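Local coordinates for protein CBIX (Paracoccus pantotrophus, PDB 4CCS) that probably acts as the terminal chelatase of siroheme biosynthesis, inserting ferrous iron into sirohydrochlorin in denitrifying bacteria, at residues P96-P99 with A100-L103; A217-A220 with E221-A225. All blocks are in the same frame, centred on the assembly; numbering follows the deposited sequence.

Overall arrangement
The chain folds into two lobes, each built on a four-stranded parallel sheet of strand order 2-1-3-4, as in class II chelatases. After strand 87-88 completes the first sheet, interaction 1 (96-103) starts helix 98-113, which leads to strand 121-126 of the second. Interaction 2, residues 217-225, comes after the second sheet and lies in helix 215-226, which packs on strands 4-9 and 57-61 of the first. Each is local, between residues about one turn apart on one helix, so neither closes a long loop; they run in series without nesting or crossing. Met218 SD, 3.6 Å from Leu98 N, brings helices 98-113 and 215-226 into packing contact; the interaction centres are about 13 Å apart.

Interaction 1: residues P96-P99 with A100-L103; sequences PGLP and ALCL
Leu98 and Cys102 meet one turn apart at the start of helix 98-113, joined by backbone and side chain alike. Three i to i+4 backbone hydrogen bonds build the turn: Leu101 N to Gly97 O at 3.1 Å, Cys102 N to Leu98 O at 3.0 Å, and Leu103 N to Pro99 O at 3.1 Å. The middle one is the straightest, with an N-H...O angle of 165°. A water extends the pattern at the N-terminal side, giving a hydrogen to Pro96 O (2.7 Å) and accepting one from Ala100 N (2.8 Å), and Asp95 OD1 takes the Gly97 N-H.

The side-chain contacts are van der Waals in kind. Leu98 swings CG anti to its N (chi1 -171°), and its CD1 reaches Cys102 SG at 4.0 Å and Leu101 CD2 at 4.3 Å. Beyond the turn, Leu98 and Leu101 pack on Val209, while Cys102 lies against Ile142 and Leu146 of helix 134-146; Leu103 touches the bound D-malate.

The chemistry is that of a helix N-terminus: the water stands in for a direct i to i+4 bond, satisfying the backbone on the exposed side, while Leu98, Leu101 and Cys102 are buried in the protein.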
ATOM      1  N   PRO A  96     -10.479   2.368  -4.645  1.00 22.03           N
ATOM      2  CA  PRO A  96     -11.454   3.391  -4.228  1.00 21.50           C
ATOM      3  C   PRO A  96     -11.611   3.524  -2.717  1.00 22.49           C
ATOM      4  O   PRO A  96     -11.904   4.609  -2.250  1.00 21.29           O
ATOM      5  CB  PRO A  96     -12.772   2.952  -4.904  1.00 23.92           C
ATOM      6  CG  PRO A  96     -12.463   1.667  -5.638  1.00 29.12           C
ATOM      7  CD  PRO A  96     -10.980   1.604  -5.811  1.00 24.74           C
ATOM      8  N   GLY A  97     -11.392   2.434  -1.955  1.00 20.29           N
ATOM      9  CA  GLY A  97     -11.545   2.452  -0.497  1.00 19.57           C
ATOM     10  C   GLY A  97     -10.332   2.940   0.289  1.00 21.53           C
ATOM     11  O   GLY A  97     -10.438   3.087   1.505  1.00 20.01           O
ATOM     12  N   LEU A  98      -9.189   3.192  -0.374  1.00 17.56           N
ATOM     13  CA  LEU A  98      -7.975   3.586   0.350  1.00 16.06           C
ATOM     14  C   LEU A  98      -8.080   4.961   1.076  1.00 18.35           C
ATOM     15  O   LEU A  98      -7.690   5.007   2.241  1.00 16.48           O
ATOM     16  CB  LEU A  98      -6.711   3.512  -0.534  1.00 16.08           C
ATOM     17  CG  LEU A  98      -5.334   3.706   0.183  1.00 19.26           C
ATOM     18  CD1 LEU A  98      -5.160   2.737   1.347  1.00 19.65           C
ATOM     19  CD2 LEU A  98      -4.175   3.568  -0.800  1.00 17.26           C
ATOM     20  N   PRO A  99      -8.655   6.043   0.457  1.00 16.32           N
ATOM     21  CA  PRO A  99      -8.738   7.312   1.207  1.00 16.64           C
ATOM     22  C   PRO A  99      -9.589   7.225   2.471  1.00 19.10           C
ATOM     23  O   PRO A  99      -9.192   7.787   3.493  1.00 18.92           O
ATOM     24  CB  PRO A  99      -9.296   8.314   0.175  1.00 18.69           C
ATOM     25  CG  PRO A  99      -8.863   7.759  -1.135  1.00 22.00           C
ATOM     26  CD  PRO A  99      -8.975   6.264  -0.976  1.00 17.46           C
ATOM     27  N   ALA A 100     -10.714   6.486   2.426  1.00 17.73           N
ATOM     28  CA  ALA A 100     -11.581   6.320   3.611  1.00 17.91           C
ATOM     29  C   ALA A 100     -10.847   5.496   4.683  1.00 20.36           C
ATOM     30  O   ALA A 100     -10.915   5.826   5.871  1.00 19.69           O
ATOM     31  CB  ALA A 100     -12.879   5.646   3.225  1.00 18.30           C
ATOM     32  N   LEU A 101     -10.089   4.476   4.256  1.00 17.40           N
ATOM     33  CA  LEU A 101      -9.300   3.659   5.202  1.00 17.39           C
ATOM     34  C   LEU A 101      -8.259   4.509   5.959  1.00 18.39           C
ATOM     35  O   LEU A 101      -8.154   4.395   7.195  1.00 17.04           O
ATOM     36  CB  LEU A 101      -8.647   2.455   4.485  1.00 18.22           C
ATOM     37  CG  LEU A 101      -7.673   1.605   5.328  1.00 23.06           C
ATOM     38  CD1 LEU A 101      -8.366   1.039   6.563  1.00 23.94           C
ATOM     39  CD2 LEU A 101      -7.113   0.505   4.512  1.00 26.70           C
ATOM     40  N   CYS A 102      -7.522   5.381   5.231  1.00 14.87           N
ATOM     41  CA  CYS A 102      -6.520   6.286   5.812  1.00 15.43           C
ATOM     42  C   CYS A 102      -7.181   7.213   6.813  1.00 18.42           C
ATOM     43  O   CYS A 102      -6.641   7.431   7.898  1.00 16.79           O
ATOM     44  CB  CYS A 102      -5.793   7.074   4.727  1.00 15.56           C
ATOM     45  SG  CYS A 102      -4.769   6.056   3.633  1.00 19.46           S
ATOM     46  N   LEU A 103      -8.364   7.749   6.455  1.00 16.38           N
ATOM     47  CA  LEU A 103      -9.105   8.644   7.352  1.00 15.60           C
ATOM     48  C   LEU A 103      -9.549   7.938   8.637  1.00 18.39           C
ATOM     49  O   LEU A 103      -9.359   8.491   9.716  1.00 18.72           O
ATOM     50  CB  LEU A 103     -10.287   9.333   6.628  1.00 15.86           C
ATOM     51  CG  LEU A 103     -11.072  10.382   7.443  1.00 20.49           C
ATOM     52  CD1 LEU A 103     -10.184  11.544   7.881  1.00 20.58           C
ATOM     53  CD2 LEU A 103     -12.271  10.920   6.638  1.00 22.44           C
TER
HETATM   54  O   HOH W   1     -12.214   5.918   0.071  1.00 31.53           O

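Interaction 2: residues A217-A220 with E221-A225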
ATOM      1  N   ALA A 217     -11.231  -6.722   3.294  1.00 19.66           N
ATOM      2  CA  ALA A 217     -12.569  -6.361   2.782  1.00 19.56           C
ATOM      3  C   ALA A 217     -12.474  -5.412   1.597  1.00 21.50           C
ATOM      4  O   ALA A 217     -13.184  -5.595   0.613  1.00 21.07           O
ATOM      5  CB  ALA A 217     -13.414  -5.751   3.894  1.00 20.64           C
ATOM      6  N   MET A 218     -11.505  -4.471   1.636  1.00 17.86           N
ATOM      7  CA  MET A 218     -11.247  -3.533   0.550  1.00 17.61           C
ATOM      8  C   MET A 218     -10.822  -4.289  -0.722  1.00 20.92           C
ATOM      9  O   MET A 218     -11.373  -4.043  -1.794  1.00 20.41           O
ATOM     10  CB  MET A 218     -10.186  -2.492   0.995  1.00 19.68           C
ATOM     11  CG  MET A 218      -9.925  -1.423  -0.023  1.00 23.22           C
ATOM     12  SD  MET A 218      -8.560  -0.300   0.402  1.00 26.71           S
ATOM     13  CE  MET A 218      -7.191  -1.248  -0.230  1.00 24.03           C
ATOM     14  N   ILE A 219      -9.864  -5.232  -0.598  1.00 19.29           N
ATOM     15  CA  ILE A 219      -9.390  -6.036  -1.738  1.00 17.99           C
ATOM     16  C   ILE A 219     -10.547  -6.901  -2.283  1.00 20.66           C
ATOM     17  O   ILE A 219     -10.747  -6.962  -3.495  1.00 19.97           O
ATOM     18  CB  ILE A 219      -8.143  -6.884  -1.354  1.00 20.69           C
ATOM     19  CG1 ILE A 219      -6.979  -5.972  -0.864  1.00 20.94           C
ATOM     20  CG2 ILE A 219      -7.706  -7.786  -2.526  1.00 21.83           C
ATOM     21  CD1 ILE A 219      -5.661  -6.741  -0.416  1.00 21.10           C
ATOM     22  N   ALA A 220     -11.297  -7.553  -1.381  1.00 19.07           N
ATOM     23  CA  ALA A 220     -12.449  -8.382  -1.754  1.00 20.06           C
ATOM     24  C   ALA A 220     -13.463  -7.597  -2.623  1.00 23.92           C
ATOM     25  O   ALA A 220     -13.926  -8.113  -3.645  1.00 22.20           O
ATOM     26  CB  ALA A 220     -13.133  -8.909  -0.501  1.00 20.86           C
ATOM     27  N   GLU A 221     -13.761  -6.331  -2.238  1.00 21.61           N
ATOM     28  CA  GLU A 221     -14.721  -5.502  -2.987  1.00 21.36           C
ATOM     29  C   GLU A 221     -14.209  -5.161  -4.361  1.00 25.53           C
ATOM     30  O   GLU A 221     -14.991  -5.174  -5.305  1.00 25.60           O
ATOM     31  CB  GLU A 221     -15.177  -4.246  -2.204  1.00 22.23           C
ATOM     32  CG  GLU A 221     -15.899  -4.561  -0.896  1.00 25.35           C
ATOM     33  CD  GLU A 221     -17.145  -5.435  -0.955  1.00 39.45           C
ATOM     34  OE1 GLU A 221     -17.811  -5.465  -2.011  1.00 26.84           O
ATOM     35  OE2 GLU A 221     -17.472  -6.071   0.071  1.00 33.05           O
ATOM     36  N   SER A 222     -12.883  -4.947  -4.500  1.00 20.95           N
ATOM     37  CA  SER A 222     -12.256  -4.681  -5.787  1.00 21.25           C
ATOM     38  C   SER A 222     -12.252  -5.918  -6.703  1.00 25.52           C
ATOM     39  O   SER A 222     -12.413  -5.765  -7.910  1.00 25.66           O
ATOM     40  CB  SER A 222     -10.856  -4.104  -5.598  1.00 24.06           C
ATOM     41  OG  SER A 222     -10.996  -2.798  -5.065  1.00 27.79           O
ATOM     42  N   ILE A 223     -12.095  -7.131  -6.129  1.00 23.79           N
ATOM     43  CA  ILE A 223     -12.145  -8.398  -6.875  1.00 24.70           C
ATOM     44  C   ILE A 223     -13.602  -8.629  -7.374  1.00 30.50           C
ATOM     45  O   ILE A 223     -13.812  -8.837  -8.573  1.00 30.21           O
ATOM     46  CB  ILE A 223     -11.635  -9.605  -6.028  1.00 27.36           C
ATOM     47  CG1 ILE A 223     -10.109  -9.488  -5.718  1.00 27.35           C
ATOM     48  CG2 ILE A 223     -11.941 -10.934  -6.742  1.00 28.64           C
ATOM     49  CD1 ILE A 223      -9.648 -10.363  -4.545  1.00 25.51           C
ATOM     50  N   LYS A 224     -14.578  -8.590  -6.444  1.00 28.78           N
ATOM     51  CA  LYS A 224     -16.020  -8.764  -6.701  1.00 29.55           C
ATOM     52  C   LYS A 224     -16.518  -7.848  -7.826  1.00 37.07           C
ATOM     53  O   LYS A 224     -17.282  -8.297  -8.678  1.00 37.37           O
ATOM     54  CB  LYS A 224     -16.837  -8.521  -5.425  1.00 31.45           C
ATOM     55  CG  LYS A 224     -16.837  -9.693  -4.449  1.00 40.77           C
ATOM     56  CD  LYS A 224     -17.867  -9.517  -3.334  1.00 49.63           C
ATOM     57  CE  LYS A 224     -17.298  -8.900  -2.080  1.00 62.24           C
ATOM     58  NZ  LYS A 224     -18.299  -8.859  -0.982  1.00 72.80           N
ATOM     59  N   ALA A 225     -16.042  -6.583  -7.852  1.00 35.90           N
ATOM     60  CA  ALA A 225     -16.385  -5.579  -8.865  1.00 36.63           C
ATOM     61  C   ALA A 225     -15.837  -5.930 -10.251  1.00 42.69           C
ATOM     62  O   ALA A 225     -16.413  -5.507 -11.257  1.00 42.29           O
ATOM     63  CB  ALA A 225     -15.876  -4.207  -8.435  1.00 37.32           C
TER
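Ile219 and Ile223 both hold CG1 anti to the carbonyl carbon (chi1 -59° and -67°), which leaves CG2 of Ile219 beside its own carbonyl carbon; with CG1 of Ile223 beside the backbone N, a nearly extended chi2 carries its CD1 back to that methyl group at 3.8 Å. The two branched chains cross obliquely on the buried side of helix 215-226. On another face, bends at chi2 of Glu221 and chi3 of Lys224 bring their charged ends together: Lys224 NZ donates to Glu221 OE2 at 3.1 Å in an i to i+3 salt bridge, approaching from above the carboxylate plane. The aliphatic part of Lys224 runs over the Ala220 carbonyl, with CG 3.4 Å from Ala220 O.

That same oxygen accepts the Lys224 N-H at 2.9 Å, in an almost linear bond (175°). Glu221 N to Ala217 O, Ser222 N to Met218 O and Ile223 N to Ile219 O repeat the i to i+4 pattern. Ser222 OG is hydrogen-bonded to Asp95 OD2; Asp95 lies just before helix 98-113, so this bond ties helix 215-226 to the start of that helix.

Ile219 and Ile223 together press on strand 4-9, through Ile7 and Val5, and on Val30 of helix 16-30; Met218, Ile219 and Ser222 lie against Tyr60 of strand 57-61, fixing this C-terminal helix to the first lobe's sheet.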